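Transcriptional regulator, MarR family (Methanosarcina mazei, PDB 3S2W) probably binds DNA as a transcription factor of the MarR family, regulating gene expression through winged helix-turn-helix lobes carried by a dimer. Local coordinates at the interface of chains A and B. Numbering follows the deposited sequence. Chains: chain A/B, Transcriptional regulator, MarR family.

Contact 1: the interface of chains A and B. Residues chain A 38, 128, 131-132; chain B 154-155, 158.
A:Ile131 and A:Leu132, helical in backbone torsions and in the last turn of helix 112-133, bring their carbonyls against B:Asn154, next to B:Gly155 near the end of helix 138-157, while B:Ile158 lies just past that end. These two C-terminal-region helices, 112-133 and 138-157, belong to the dimerisation region of a MarR-family regulator. An amide hydrogen bond carries the polar side: B:Asn154 ND2 donates to A:Leu132 O over 3.0 Å. It is moderately bent, with 144° at the hydrogen, and the donor stands above the carbonyl plane, 56° out of it. With CG beside the backbone N and anti to the carbonyl carbon (chi1 -80°), the asparagine swings its amide toward the helix end of chain A. There the partial negative charge of the helix C-terminus may strengthen the bond. On the way its CB passes A:Ile131 O at 3.3 Å. An alanine in place of B:Asn154 would probably leave A:Leu132 O without this donor from chain B and the end of helix 112-133 less firmly tied to the partner. The apolar half centres on B:Ile158, which is poorly ordered, so its details are less certain. Its CG1 meets two branches of A:Ile131, with CG2 at 3.6 Å and CD1 also at 3.6 Å. The other branch, B:Ile158 CG2, touches the ring rim of A:Tyr38, 3.7 Å from CD2. A:Trp128 backs that tyrosine from its own chain, its CE3 lying 3.4 Å above the phenol plane toward the rim. The indole tip, A:Trp128 CH2, reaches the CA of B:Gly155 at 4.2 Å, where the glycine has no side chain to intervene.

Contact 2: the interface of chains A and B. Residues chain A 32, 36, 54, 74-76; chain B 29, 32-33.
In both A:Tyr32 and B:Tyr32, CG lies anti to the backbone N (chi1 171° and 169°), which sends the two phenol rings toward each other; the similar ring turns about chi2 set them face to face where helix 23-43 of chain A and helix 20-42 of chain B meet in this MarR-type dimer. The planes are 12° apart and the centroids 3.9 Å. The long axes cross obliquely, so the hydroxyl ends splay apart, while CD1 of B:Tyr32 sits over the centre of the A:Tyr32 ring. The nearest carbons are modelled too close to be trusted, but the stack itself is plain. On its opposite face A:Tyr32 is covered toward the rim by CG of A:Gln36, which sandwiches the ring. B:Ser29 comes in at the edge, in the ring plane, its hydroxyl OG 3.6 Å from A:Tyr32 CD1.

Beyond the stack, B:Arg33 reaches the helix-turn-helix of chain A, at the turn between helix 67-74 and recognition helix 78-90. Its chain runs extended, then bends at chi3, bringing NE 3.3 Å from A:Leu74 O in a weak, poorly aligned hydrogen bond. The aliphatic part packs on the turn, with CD 3.6 Å from A:Ile76 CG1. B:Ser29 O lies above one face of the guanidinium, off toward its rim, and may steady it electrostatically. At the far end, B:Arg33 NH1 stands 3.9 Å from A:Tyr32 CE1 and 4.1 Å from A:Pro54 CG.

Contact 1: the interface of chains A and B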
# COMPACT_ATOMS: atom_id res chain seq x y z
N TYR A 38 2.52 11.30 -3.56
CA TYR A 38 3.50 11.84 -4.48
C TYR A 38 3.09 11.62 -5.93
O TYR A 38 3.16 12.54 -6.73
CB TYR A 38 4.87 11.20 -4.23
CG TYR A 38 5.90 11.74 -5.17
CD1 TYR A 38 6.10 11.15 -6.41
CD2 TYR A 38 6.65 12.86 -4.84
CE1 TYR A 38 7.03 11.63 -7.28
CE2 TYR A 38 7.59 13.37 -5.72
CZ TYR A 38 7.78 12.74 -6.93
OH TYR A 38 8.72 13.23 -7.82
N TRP A 128 9.73 8.93 -8.51
CA TRP A 128 9.38 8.41 -7.21
C TRP A 128 10.42 7.39 -6.72
O TRP A 128 10.90 7.49 -5.58
CB TRP A 128 7.99 7.82 -7.25
CG TRP A 128 7.61 7.19 -5.98
CD1 TRP A 128 7.25 5.90 -5.79
CD2 TRP A 128 7.62 7.80 -4.69
NE1 TRP A 128 7.00 5.67 -4.46
CE2 TRP A 128 7.23 6.82 -3.76
CE3 TRP A 128 7.91 9.09 -4.22
CZ2 TRP A 128 7.09 7.09 -2.39
CZ3 TRP A 128 7.79 9.35 -2.87
CH2 TRP A 128 7.37 8.35 -1.97
N ILE A 131 13.55 9.21 -5.68
CA ILE A 131 13.42 9.71 -4.35
C ILE A 131 13.65 8.56 -3.36
O ILE A 131 14.31 8.74 -2.35
CB ILE A 131 12.03 10.37 -4.15
CG1 ILE A 131 12.03 11.75 -4.81
CG2 ILE A 131 11.69 10.49 -2.65
CD1 ILE A 131 10.71 12.45 -4.73
N LEU A 132 13.14 7.37 -3.64
CA LEU A 132 13.28 6.32 -2.64
C LEU A 132 14.72 5.81 -2.52
O LEU A 132 15.16 5.42 -1.43
CB LEU A 132 12.32 5.16 -2.90
CG LEU A 132 10.82 5.45 -2.77
CD1 LEU A 132 9.97 4.17 -2.97
CD2 LEU A 132 10.54 6.08 -1.41
N ASN B 154 13.46 8.57 3.32
CA ASN B 154 13.59 9.32 2.09
C ASN B 154 12.23 9.85 1.65
O ASN B 154 12.10 11.03 1.33
CB ASN B 154 14.19 8.46 0.98
CG ASN B 154 15.69 8.35 1.08
OD1 ASN B 154 16.35 9.28 1.52
ND2 ASN B 154 16.24 7.22 0.65
N GLY B 155 11.23 8.98 1.66
CA GLY B 155 9.89 9.34 1.23
C GLY B 155 9.15 10.22 2.23
O GLY B 155 8.27 11.01 1.85
N ILE B 158 9.82 13.93 1.66
CA ILE B 158 9.18 14.54 0.49
C ILE B 158 7.73 14.94 0.77
O ILE B 158 7.11 15.66 -0.02
CB ILE B 158 9.28 13.62 -0.76
CG1 ILE B 158 10.69 13.64 -1.34
CG2 ILE B 158 8.36 14.09 -1.86
CD1 ILE B 158 11.82 13.81 -0.32

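Contact 2: the interface of chains A and B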
# COMPACT_ATOMS: atom_id res chain seq x y z
N TYR A 32 3.84 2.94 0.48
CA TYR A 32 2.66 2.92 -0.37
C TYR A 32 1.84 4.21 -0.29
O TYR A 32 1.48 4.79 -1.31
CB TYR A 32 1.77 1.74 -0.02
CG TYR A 32 0.44 1.80 -0.73
CD1 TYR A 32 0.34 1.47 -2.09
CD2 TYR A 32 -0.71 2.20 -0.06
CE1 TYR A 32 -0.88 1.53 -2.75
CE2 TYR A 32 -1.91 2.28 -0.72
CZ TYR A 32 -2.01 1.94 -2.07
OH TYR A 32 -3.22 2.01 -2.71
N GLN A 36 1.31 7.24 -2.95
CA GLN A 36 0.02 7.56 -3.56
C GLN A 36 -0.18 9.06 -3.51
O GLN A 36 -0.82 9.64 -4.38
CB GLN A 36 -1.17 6.85 -2.91
CG GLN A 36 -1.27 5.32 -3.15
CD GLN A 36 -1.10 4.89 -4.61
OE1 GLN A 36 -2.08 4.73 -5.35
NE2 GLN A 36 0.15 4.68 -5.01
N PRO A 54 -2.48 2.36 -11.08
CA PRO A 54 -2.06 0.96 -11.13
C PRO A 54 -2.65 0.25 -12.36
O PRO A 54 -1.90 -0.46 -13.03
CB PRO A 54 -2.63 0.37 -9.83
CG PRO A 54 -2.99 1.51 -9.01
CD PRO A 54 -3.37 2.61 -9.94
N LEU A 74 -4.26 -7.34 -9.81
CA LEU A 74 -3.87 -6.19 -9.00
C LEU A 74 -4.36 -6.43 -7.59
O LEU A 74 -3.93 -5.76 -6.66
CB LEU A 74 -4.43 -4.87 -9.58
CG LEU A 74 -3.90 -4.42 -10.97
CD1 LEU A 74 -4.59 -3.18 -11.50
CD2 LEU A 74 -2.43 -4.17 -10.91
N LYS A 75 -5.23 -7.42 -7.46
CA LYS A 75 -5.92 -7.69 -6.20
C LYS A 75 -6.57 -6.42 -5.70
O LYS A 75 -6.41 -6.04 -4.53
CB LYS A 75 -4.97 -8.28 -5.14
CG LYS A 75 -4.44 -9.67 -5.46
CD LYS A 75 -5.50 -10.71 -5.22
CE LYS A 75 -4.98 -12.09 -5.51
NZ LYS A 75 -5.50 -13.06 -4.50
N ILE A 76 -7.29 -5.75 -6.60
CA ILE A 76 -8.19 -4.66 -6.23
C ILE A 76 -9.61 -5.13 -6.52
O ILE A 76 -9.85 -5.74 -7.58
CB ILE A 76 -7.88 -3.37 -7.01
CG1 ILE A 76 -6.48 -2.86 -6.69
CG2 ILE A 76 -8.91 -2.29 -6.71
CD1 ILE A 76 -6.01 -1.71 -7.57
N SER B 29 3.58 -1.36 -3.91
CA SER B 29 2.13 -1.42 -4.12
C SER B 29 1.54 -2.82 -4.06
O SER B 29 0.51 -3.03 -3.43
CB SER B 29 1.78 -0.84 -5.49
OG SER B 29 1.56 0.54 -5.38
N TYR B 32 1.79 -4.15 -0.54
CA TYR B 32 0.78 -3.49 0.30
C TYR B 32 -0.57 -4.18 0.11
O TYR B 32 -1.19 -4.62 1.09
CB TYR B 32 0.67 -1.98 -0.01
CG TYR B 32 -0.54 -1.36 0.64
CD1 TYR B 32 -1.68 -1.04 -0.12
CD2 TYR B 32 -0.58 -1.12 2.01
CE1 TYR B 32 -2.81 -0.48 0.47
CE2 TYR B 32 -1.71 -0.56 2.61
CZ TYR B 32 -2.82 -0.24 1.84
OH TYR B 32 -3.94 0.31 2.42
N ARG B 33 -1.01 -4.29 -1.14
CA ARG B 33 -2.32 -4.85 -1.42
C ARG B 33 -2.40 -6.31 -1.02
O ARG B 33 -3.44 -6.78 -0.57
CB ARG B 33 -2.71 -4.64 -2.88
CG ARG B 33 -3.00 -3.15 -3.17
CD ARG B 33 -3.50 -2.91 -4.59
NE ARG B 33 -2.42 -3.01 -5.57
CZ ARG B 33 -1.78 -1.96 -6.08
NH1 ARG B 33 -2.10 -0.72 -5.72
NH2 ARG B 33 -0.81 -2.16 -6.97

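About 17 Å separates the C-alpha centres of contact 1 and contact 2, and helix 23-43 of chain A runs through both: A:Tyr38 serves contact 1, A:Tyr32 and A:Gln36 contact 2. On the chain B side they draw on different elements, the C-terminal end for contact 1 and helix 20-42 for contact 2. Two-fold symmetry repeats contact 1 and the arginine part of contact 2 with the chains exchanged, while the tyrosine pair is its own mate. Contact 1 ties the C-terminal end of chain B to helices 23-43 and 112-133 of chain A, whereas contact 2 also reaches the helix-turn-helix, so the shared helix could transmit changes in dimer packing to the spacing of the DNA-binding lobes.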